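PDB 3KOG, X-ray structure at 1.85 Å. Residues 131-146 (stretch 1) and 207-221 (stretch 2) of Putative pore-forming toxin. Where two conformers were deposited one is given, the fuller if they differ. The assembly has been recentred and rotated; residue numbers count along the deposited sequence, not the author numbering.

Stretch 1, residues 131-146: TYTKKEGSEVIKNDYE
Stretch 2, residues 207-221: PVASFTVDSYNTIVS

Among apolar contacts, Val140 (chi1 t) sets CG2 4.2 Å from both Val213 CG2 and Phe211 CD2, on the face shared with Ser138, Ser215 and Asn143. Toward one end, Val220 CG2 lies 3.3 Å from the Tyr132 ring centroid, 5° off the normal, a CH-pi contact; toward the other, Tyr145 CB meets Ala209 CB at 3.8 Å.

Strands 131-143 and 207-221 run antiparallel at 159°, axes 4.4 Å apart at closest, burying 1107 Å². Gly137-Tyr216 and Glu139-Asp214 are hydrogen-bonded pairs: Tyr216 N to Gly137 O is 2.8 Å, Gly137 N to Tyr216 O a weak 3.3 Å, and Glu139 N-Asp214 O and Asp214 N-Glu139 O both 2.9 Å. Gly137, at phi/psi 134/-164, would jam a CB against the preceding carbonyl. At Ile141 (-103/-9) a bulge shifts the register by one: Thr212 O accepts from Ile141 N at 2.8 Å and weakly from Lys142 N at 3.4 Å, while Thr212 N returns to Lys142 O at 2.8 Å. Asp144 N then donates to Ser210 O (3.0 Å).

On the opposite face, aliphatic Lys135 CE (all-t) covers the Tyr216 ring (m, chi2 86°), 4.3 Å from its centroid; at the ring's edge, Tyr216 OH donates to the Glu139 carboxylate OE2 (chi1 p) at 3.1 Å. Thr218 OG1 (m) donates to carbonyl Lys135 O at 2.8 Å. A water oxygen donates to Glu136 OE1 (O-OE1 3.0 Å) and accepts from Thr218 N (N-O 2.9 Å).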

ATOM      1  N   THR A 131      -7.812  -7.480  15.287  1.00 28.16           N
ATOM      2  CA  THR A 131      -7.858  -6.036  15.199  0.50 28.44           C
ATOM      3  C   THR A 131      -6.438  -5.484  15.231  1.00 28.14           C
ATOM      4  O   THR A 131      -5.629  -5.848  16.086  1.00 28.49           O
ATOM      5  CB  THR A 131      -8.746  -5.423  16.284  0.50 28.40           C
ATOM      6  OG1 THR A 131     -10.014  -6.088  16.264  0.50 27.95           O
ATOM      7  CG2 THR A 131      -8.953  -3.940  16.005  0.50 28.47           C
ATOM      8  N   TYR A 132      -6.143  -4.619  14.261  1.00 28.07           N
ATOM      9  CA  TYR A 132      -4.774  -4.150  14.006  1.00 27.54           C
ATOM     10  C   TYR A 132      -4.800  -2.626  13.817  1.00 27.42           C
ATOM     11  O   TYR A 132      -5.832  -2.078  13.387  1.00 28.03           O
ATOM     12  CB  TYR A 132      -4.121  -4.977  12.827  1.00 26.24           C
ATOM     13  CG  TYR A 132      -4.352  -4.531  11.355  1.00 27.02           C
ATOM     14  CD1 TYR A 132      -3.493  -3.629  10.759  1.00 26.53           C
ATOM     15  CD2 TYR A 132      -5.365  -5.070  10.551  1.00 28.07           C
ATOM     16  CE1 TYR A 132      -3.663  -3.194   9.438  1.00 29.21           C
ATOM     17  CE2 TYR A 132      -5.538  -4.647   9.179  1.00 24.42           C
ATOM     18  CZ  TYR A 132      -4.680  -3.702   8.636  1.00 28.66           C
ATOM     19  OH  TYR A 132      -4.767  -3.201   7.309  1.00 26.69           O
ATOM     20  N   THR A 133      -3.704  -1.947  14.198  1.00 26.91           N
ATOM     21  CA  THR A 133      -3.477  -0.542  13.837  1.00 26.37           C
ATOM     22  C   THR A 133      -2.764  -0.341  12.472  1.00 25.61           C
ATOM     23  O   THR A 133      -1.575  -0.593  12.343  1.00 26.31           O
ATOM     24  CB  THR A 133      -2.631   0.207  14.884  1.00 26.02           C
ATOM     25  OG1 THR A 133      -3.099  -0.079  16.202  1.00 26.63           O
ATOM     26  CG2 THR A 133      -2.726   1.694  14.624  1.00 26.16           C
ATOM     27  N   LYS A 134      -3.514   0.143  11.483  1.00 25.26           N
ATOM     28  CA  LYS A 134      -3.021   0.568  10.163  1.00 24.79           C
ATOM     29  C   LYS A 134      -2.248   1.915  10.261  1.00 24.62           C
ATOM     30  O   LYS A 134      -2.864   2.954  10.578  1.00 25.08           O
ATOM     31  CB  LYS A 134      -4.256   0.716   9.250  1.00 25.08           C
ATOM     32  CG  LYS A 134      -4.078   0.810   7.730  1.00 26.40           C
ATOM     33  CD  LYS A 134      -5.425   1.325   7.115  1.00 30.53           C
ATOM     34  CE  LYS A 134      -5.574   1.131   5.582  1.00 32.65           C
ATOM     35  N   LYS A 135      -0.918   1.896  10.027  1.00 22.72           N
ATOM     36  CA  LYS A 135      -0.104   3.110   9.859  1.00 20.80           C
ATOM     37  C   LYS A 135      -0.037   3.407   8.362  1.00 20.74           C
ATOM     38  O   LYS A 135       0.318   2.524   7.568  1.00 19.71           O
ATOM     39  CB  LYS A 135       1.304   2.941  10.453  1.00 20.02           C
ATOM     40  CG  LYS A 135       2.137   4.268  10.453  1.00 19.72           C
ATOM     41  CD  LYS A 135       3.623   4.053  10.846  1.00 20.70           C
ATOM     42  CE  LYS A 135       4.318   5.383  11.180  1.00 22.59           C
ATOM     43  NZ  LYS A 135       5.673   5.263  11.835  1.00 23.43           N
ATOM     44  N   GLU A 136      -0.474   4.607   7.973  1.00 20.16           N
ATOM     45  CA  GLU A 136      -0.459   5.001   6.566  0.60 19.70           C
ATOM     46  C   GLU A 136      -0.255   6.490   6.491  1.00 19.09           C
ATOM     47  O   GLU A 136      -0.507   7.233   7.463  1.00 20.50           O
ATOM     48  CB  GLU A 136      -1.732   4.534   5.812  0.60 20.05           C
ATOM     49  CG  GLU A 136      -1.947   4.979   4.300  0.60 22.22           C
ATOM     50  CD  GLU A 136      -1.615   3.876   3.226  0.60 23.05           C
ATOM     51  OE1 GLU A 136      -2.153   2.744   3.368  0.60 24.91           O
ATOM     52  OE2 GLU A 136      -0.864   4.162   2.240  0.60 15.88           O
ATOM     53  N   GLY A 137       0.254   6.923   5.356  1.00 16.67           N
ATOM     54  CA  GLY A 137       0.409   8.322   5.080  1.00 15.19           C
ATOM     55  C   GLY A 137       1.767   8.622   4.510  1.00 12.91           C
ATOM     56  O   GLY A 137       2.456   7.744   4.066  1.00 11.28           O
ATOM     57  N   SER A 138       2.131   9.889   4.533  1.00 12.03           N
ATOM     58  CA  SER A 138       3.179  10.408   3.696  1.00 12.15           C
ATOM     59  C   SER A 138       3.664  11.764   4.277  1.00 12.04           C
ATOM     60  O   SER A 138       2.848  12.549   4.771  1.00 11.69           O
ATOM     61  CB  SER A 138       2.608  10.585   2.308  1.00 12.58           C
ATOM     62  OG  SER A 138       3.547  11.047   1.405  1.00 14.55           O
ATOM     63  N   GLU A 139       4.984  11.963   4.250  1.00 11.91           N
ATOM     64  CA  GLU A 139       5.643  13.205   4.665  0.55 11.29           C
ATOM     65  C   GLU A 139       6.787  13.555   3.700  1.00 11.51           C
ATOM     66  O   GLU A 139       7.564  12.683   3.293  1.00 11.67           O
ATOM     67  CB  GLU A 139       6.185  13.104   6.113  0.55 11.85           C
ATOM     68  CG  GLU A 139       6.973  11.816   6.426  0.55 11.54           C
ATOM     69  CD  GLU A 139       7.717  11.831   7.783  0.55 12.23           C
ATOM     70  OE1 GLU A 139       7.486  12.764   8.603  0.55 12.42           O
ATOM     71  OE2 GLU A 139       8.551  10.899   8.022  0.55 12.02           O
ATOM     72  N   VAL A 140       6.899  14.826   3.332  1.00 11.87           N
ATOM     73  CA  VAL A 140       8.021  15.291   2.496  1.00 11.04           C
ATOM     74  C   VAL A 140       9.186  15.566   3.439  1.00 11.07           C
ATOM     75  O   VAL A 140       9.042  16.344   4.365  1.00  9.33           O
ATOM     76  CB  VAL A 140       7.653  16.543   1.673  1.00 12.18           C
ATOM     77  CG1 VAL A 140       8.900  17.117   0.962  1.00  8.75           C
ATOM     78  CG2 VAL A 140       6.606  16.184   0.642  1.00  8.87           C
ATOM     79  N   ILE A 141      10.317  14.876   3.252  1.00  9.96           N
ATOM     80  CA  ILE A 141      11.464  15.037   4.164  1.00 10.94           C
ATOM     81  C   ILE A 141      12.553  15.890   3.552  1.00 10.86           C
ATOM     82  O   ILE A 141      13.494  16.264   4.223  1.00  8.86           O
ATOM     83  CB  ILE A 141      12.008  13.673   4.682  1.00 11.81           C
ATOM     84  CG1 ILE A 141      12.648  12.818   3.553  1.00 12.84           C
ATOM     85  CG2 ILE A 141      10.864  12.945   5.448  1.00 12.44           C
ATOM     86  CD1 ILE A 141      13.305  11.500   3.980  1.00 12.00           C
ATOM     87  N   LYS A 142      12.430  16.200   2.263  1.00 10.78           N
ATOM     88  CA  LYS A 142      13.409  17.059   1.617  1.00 11.12           C
ATOM     89  C   LYS A 142      12.736  17.701   0.422  1.00 10.35           C
ATOM     90  O   LYS A 142      11.976  17.061  -0.311  1.00  8.59           O
ATOM     91  CB  LYS A 142      14.646  16.249   1.192  1.00 11.20           C
ATOM     92  CG  LYS A 142      15.771  17.058   0.655  1.00 14.27           C
ATOM     93  CD  LYS A 142      17.024  16.196   0.418  1.00 15.83           C
ATOM     94  CE  LYS A 142      18.053  17.002  -0.414  1.00 19.21           C
ATOM     95  NZ  LYS A 142      19.192  16.149  -0.844  1.00 21.85           N
ATOM     96  N   ASN A 143      13.052  18.972   0.225  1.00  9.30           N
ATOM     97  CA  ASN A 143      12.435  19.760  -0.802  1.00 10.22           C
ATOM     98  C   ASN A 143      13.409  20.809  -1.285  1.00 10.79           C
ATOM     99  O   ASN A 143      13.757  21.711  -0.531  1.00 10.27           O
ATOM    100  CB  ASN A 143      11.169  20.403  -0.239  1.00  9.34           C
ATOM    101  CG  ASN A 143      10.536  21.377  -1.178  1.00 12.45           C
ATOM    102  OD1 ASN A 143      10.855  21.436  -2.367  1.00 13.05           O
ATOM    103  ND2 ASN A 143       9.573  22.136  -0.658  1.00 15.75           N
ATOM    104  N   ASP A 144      13.820  20.683  -2.550  1.00 12.42           N
ATOM    105  CA  ASP A 144      14.848  21.553  -3.109  0.50 13.33           C
ATOM    106  C   ASP A 144      14.238  22.759  -3.862  1.00 14.35           C
ATOM    107  O   ASP A 144      14.971  23.596  -4.403  1.00 14.64           O
ATOM    108  CB  ASP A 144      15.790  20.727  -4.004  0.50 13.54           C
ATOM    109  CG  ASP A 144      16.546  19.603  -3.230  0.50 14.05           C
ATOM    110  OD1 ASP A 144      16.497  19.522  -1.977  0.50 13.22           O
ATOM    111  OD2 ASP A 144      17.218  18.793  -3.900  0.50 12.46           O
ATOM    112  N   TYR A 145      12.902  22.862  -3.891  1.00 15.33           N
ATOM    113  CA  TYR A 145      12.235  23.966  -4.599  1.00 16.69           C
ATOM    114  C   TYR A 145      12.232  25.291  -3.825  1.00 18.31           C
ATOM    115  O   TYR A 145      11.741  25.377  -2.697  1.00 17.09           O
ATOM    116  CB  TYR A 145      10.800  23.594  -4.955  1.00 17.31           C
ATOM    117  CG  TYR A 145      10.071  24.675  -5.704  1.00 15.69           C
ATOM    118  CD1 TYR A 145      10.506  25.082  -6.967  1.00 15.95           C
ATOM    119  CD2 TYR A 145       8.957  25.301  -5.161  1.00 15.64           C
ATOM    120  CE1 TYR A 145       9.848  26.086  -7.658  1.00 13.07           C
ATOM    121  CE2 TYR A 145       8.280  26.295  -5.857  1.00 15.68           C
ATOM    122  CZ  TYR A 145       8.750  26.679  -7.104  1.00 15.58           C
ATOM    123  OH  TYR A 145       8.100  27.655  -7.799  1.00 12.60           O
ATOM    124  N   GLU A 146      12.785  26.329  -4.460  1.00 20.25           N
ATOM    125  CA  GLU A 146      12.940  27.646  -3.834  1.00 21.79           C
ATOM    126  C   GLU A 146      12.053  28.743  -4.447  1.00 21.79           C
ATOM    127  O   GLU A 146      12.181  29.918  -4.108  1.00 22.82           O
ATOM    128  CB  GLU A 146      14.427  28.050  -3.862  1.00 22.59           C
ATOM    129  CG  GLU A 146      15.390  27.058  -3.161  1.00 25.27           C
ATOM    130  CD  GLU A 146      15.238  27.012  -1.619  1.00 29.45           C
ATOM    131  OE1 GLU A 146      14.294  27.644  -1.063  1.00 31.46           O
ATOM    132  OE2 GLU A 146      16.081  26.344  -0.956  1.00 32.51           O
ATOM    133  N   PRO A 207      13.179  19.396 -15.681  1.00 13.23           N
ATOM    134  CA  PRO A 207      12.896  19.263 -14.249  1.00 12.41           C
ATOM    135  C   PRO A 207      13.020  20.637 -13.596  1.00 12.30           C
ATOM    136  O   PRO A 207      13.974  21.348 -13.861  1.00 10.73           O
ATOM    137  CB  PRO A 207      13.964  18.292 -13.738  1.00 12.71           C
ATOM    138  CG  PRO A 207      15.030  18.211 -14.828  1.00 13.37           C
ATOM    139  CD  PRO A 207      14.454  18.764 -16.094  1.00 13.19           C
ATOM    140  N   VAL A 208      12.011  21.023 -12.823  1.00 11.76           N
ATOM    141  CA  VAL A 208      11.963  22.311 -12.149  1.00 13.07           C
ATOM    142  C   VAL A 208      12.037  22.191 -10.620  1.00 14.12           C
ATOM    143  O   VAL A 208      12.076  23.210  -9.943  1.00 14.23           O
ATOM    144  CB  VAL A 208      10.684  23.140 -12.511  1.00 13.51           C
ATOM    145  CG1 VAL A 208      10.651  23.434 -13.948  1.00 13.66           C
ATOM    146  CG2 VAL A 208       9.382  22.429 -12.086  1.00 12.67           C
ATOM    147  N   ALA A 209      12.028  20.971 -10.083  1.00 13.78           N
ATOM    148  CA  ALA A 209      12.188  20.760  -8.643  1.00 13.96           C
ATOM    149  C   ALA A 209      12.366  19.256  -8.321  1.00 12.83           C
ATOM    150  O   ALA A 209      11.948  18.388  -9.097  1.00 12.26           O
ATOM    151  CB  ALA A 209      10.945  21.302  -7.920  1.00 14.46           C
ATOM    152  N   SER A 210      12.961  18.976  -7.155  1.00 12.01           N
ATOM    153  CA  SER A 210      13.121  17.599  -6.660  0.60 11.62           C
ATOM    154  C   SER A 210      12.740  17.559  -5.186  1.00 10.77           C
ATOM    155  O   SER A 210      13.056  18.468  -4.437  1.00  9.55           O
ATOM    156  CB  SER A 210      14.570  17.142  -6.813  0.60 11.99           C
ATOM    157  OG  SER A 210      14.695  15.848  -6.293  0.60 12.44           O
ATOM    158  N   PHE A 211      12.057  16.517  -4.781  1.00  9.77           N
ATOM    159  CA  PHE A 211      11.684  16.362  -3.371  1.00  9.55           C
ATOM    160  C   PHE A 211      11.660  14.890  -3.012  1.00 10.06           C
ATOM    161  O   PHE A 211      11.547  14.006  -3.913  1.00  8.82           O
ATOM    162  CB  PHE A 211      10.364  17.062  -3.065  1.00  8.73           C
ATOM    163  CG  PHE A 211       9.161  16.486  -3.803  1.00  7.84           C
ATOM    164  CD1 PHE A 211       8.911  16.838  -5.106  1.00  8.74           C
ATOM    165  CD2 PHE A 211       8.301  15.641  -3.161  1.00  8.75           C
ATOM    166  CE1 PHE A 211       7.814  16.332  -5.800  1.00  9.33           C
ATOM    167  CE2 PHE A 211       7.192  15.135  -3.819  1.00 10.40           C
ATOM    168  CZ  PHE A 211       6.957  15.494  -5.147  1.00  9.54           C
ATOM    169  N   THR A 212      11.827  14.620  -1.709  1.00  9.63           N
ATOM    170  CA  THR A 212      11.901  13.252  -1.222  1.00 10.64           C
ATOM    171  C   THR A 212      10.774  13.001  -0.228  1.00 10.56           C
ATOM    172  O   THR A 212      10.522  13.818   0.662  1.00  9.76           O
ATOM    173  CB  THR A 212      13.270  12.980  -0.565  1.00 11.16           C
ATOM    174  OG1 THR A 212      14.313  13.217  -1.533  1.00  9.69           O
ATOM    175  CG2 THR A 212      13.333  11.513  -0.037  1.00  8.57           C
ATOM    176  N   VAL A 213      10.117  11.866  -0.389  1.00 10.93           N
ATOM    177  CA  VAL A 213       8.964  11.499   0.429  1.00 10.81           C
ATOM    178  C   VAL A 213       9.159  10.198   1.218  1.00 10.59           C
ATOM    179  O   VAL A 213       9.522   9.166   0.634  1.00  9.29           O
ATOM    180  CB  VAL A 213       7.753  11.314  -0.438  1.00 10.73           C
ATOM    181  CG1 VAL A 213       6.521  11.010   0.432  1.00  7.98           C
ATOM    182  CG2 VAL A 213       7.561  12.580  -1.349  1.00  9.29           C
ATOM    183  N   ASP A 214       8.851  10.234   2.510  1.00  9.52           N
ATOM    184  CA  ASP A 214       8.691   9.000   3.252  1.00 10.98           C
ATOM    185  C   ASP A 214       7.214   8.674   3.334  1.00 11.11           C
ATOM    186  O   ASP A 214       6.403   9.493   3.770  1.00 10.36           O
ATOM    187  CB  ASP A 214       9.243   9.093   4.688  1.00 11.61           C
ATOM    188  CG  ASP A 214      10.756   8.972   4.770  1.00 14.98           C
ATOM    189  OD1 ASP A 214      11.454   8.591   3.786  1.00 18.08           O
ATOM    190  OD2 ASP A 214      11.239   9.187   5.889  1.00 15.26           O
ATOM    191  N   SER A 215       6.851   7.500   2.854  1.00 10.89           N
ATOM    192  CA  SER A 215       5.466   7.067   2.856  1.00 12.14           C
ATOM    193  C   SER A 215       5.376   5.722   3.598  1.00 12.97           C
ATOM    194  O   SER A 215       6.307   4.896   3.566  1.00 13.04           O
ATOM    195  CB  SER A 215       4.875   6.925   1.438  1.00 11.76           C
ATOM    196  OG  SER A 215       5.569   6.031   0.623  1.00 13.74           O
ATOM    197  N   TYR A 216       4.233   5.529   4.231  1.00 12.22           N
ATOM    198  CA  TYR A 216       4.045   4.444   5.170  1.00 11.98           C
ATOM    199  C   TYR A 216       2.847   3.641   4.804  1.00 11.56           C
ATOM    200  O   TYR A 216       1.852   4.196   4.405  1.00 11.25           O
ATOM    201  CB  TYR A 216       3.858   4.978   6.587  1.00 12.22           C
ATOM    202  CG  TYR A 216       5.057   5.732   7.082  1.00 13.40           C
ATOM    203  CD1 TYR A 216       5.217   7.090   6.794  1.00 15.54           C
ATOM    204  CD2 TYR A 216       6.059   5.083   7.772  1.00 15.83           C
ATOM    205  CE1 TYR A 216       6.321   7.765   7.182  1.00 16.05           C
ATOM    206  CE2 TYR A 216       7.180   5.766   8.200  1.00 16.34           C
ATOM    207  CZ  TYR A 216       7.293   7.112   7.906  1.00 18.17           C
ATOM    208  OH  TYR A 216       8.406   7.797   8.297  1.00 21.32           O
ATOM    209  N   ASN A 217       2.945   2.319   4.930  1.00 11.17           N
ATOM    210  CA  ASN A 217       1.777   1.452   4.777  1.00 12.08           C
ATOM    211  C   ASN A 217       1.970   0.176   5.608  1.00 11.66           C
ATOM    212  O   ASN A 217       3.055  -0.066   6.098  1.00 11.41           O
ATOM    213  CB  ASN A 217       1.481   1.121   3.306  1.00 11.49           C
ATOM    214  CG  ASN A 217       2.499   0.203   2.670  1.00 14.12           C
ATOM    215  OD1 ASN A 217       3.676   0.516   2.608  1.00 17.73           O
ATOM    216  ND2 ASN A 217       2.039  -0.948   2.185  1.00 14.98           N
ATOM    217  N   THR A 218       0.929  -0.612   5.726  1.00 10.20           N
ATOM    218  CA  THR A 218       0.934  -1.714   6.690  1.00 11.07           C
ATOM    219  C   THR A 218       0.606  -3.031   5.989  1.00 10.61           C
ATOM    220  O   THR A 218      -0.306  -3.072   5.132  1.00 10.78           O
ATOM    221  CB  THR A 218      -0.020  -1.425   7.799  1.00 10.26           C
ATOM    222  OG1 THR A 218       0.310  -0.180   8.448  1.00 10.44           O
ATOM    223  CG2 THR A 218      -0.040  -2.554   8.873  1.00  8.70           C
ATOM    224  N   ILE A 219       1.422  -4.056   6.299  1.00  9.83           N
ATOM    225  CA  ILE A 219       1.178  -5.444   5.890  0.65  9.76           C
ATOM    226  C   ILE A 219       0.903  -6.343   7.130  1.00 10.28           C
ATOM    227  O   ILE A 219       1.651  -6.282   8.130  1.00 10.14           O
ATOM    228  CB  ILE A 219       2.329  -5.949   5.059  0.65  9.90           C
ATOM    229  CG1 ILE A 219       2.392  -5.179   3.709  0.65 10.67           C
ATOM    230  CG2 ILE A 219       2.193  -7.451   4.771  0.65 10.08           C
ATOM    231  CD1 ILE A 219       3.675  -5.494   2.910  0.65  9.21           C
ATOM    232  N   VAL A 220      -0.173  -7.120   7.079  1.00  9.36           N
ATOM    233  CA  VAL A 220      -0.568  -8.017   8.174  1.00 10.13           C
ATOM    234  C   VAL A 220      -0.330  -9.462   7.672  1.00 11.23           C
ATOM    235  O   VAL A 220      -0.731  -9.819   6.543  1.00 11.92           O
ATOM    236  CB  VAL A 220      -2.074  -7.831   8.519  1.00  9.01           C
ATOM    237  CG1 VAL A 220      -2.496  -8.743   9.734  1.00 10.24           C
ATOM    238  CG2 VAL A 220      -2.351  -6.405   8.838  1.00 10.99           C
ATOM    239  N   SER A 221       0.270 -10.298   8.512  1.00 11.35           N
ATOM    240  CA  SER A 221       0.737 -11.628   8.097  1.00 11.43           C
ATOM    241  C   SER A 221       0.328 -12.629   9.176  1.00 12.84           C
ATOM    242  O   SER A 221       1.054 -12.776  10.160  1.00 10.90           O
ATOM    243  CB  SER A 221       2.224 -11.605   7.957  1.00 12.98           C
ATOM    244  OG  SER A 221       2.647 -10.639   7.011  1.00 14.99           O
TER
HETATM  245  O   HOH W   1      -3.002  -2.079   5.692  1.00 24.38           O
HETATM  246  O   HOH W   2      -1.734   0.173   4.761  1.00 14.64           O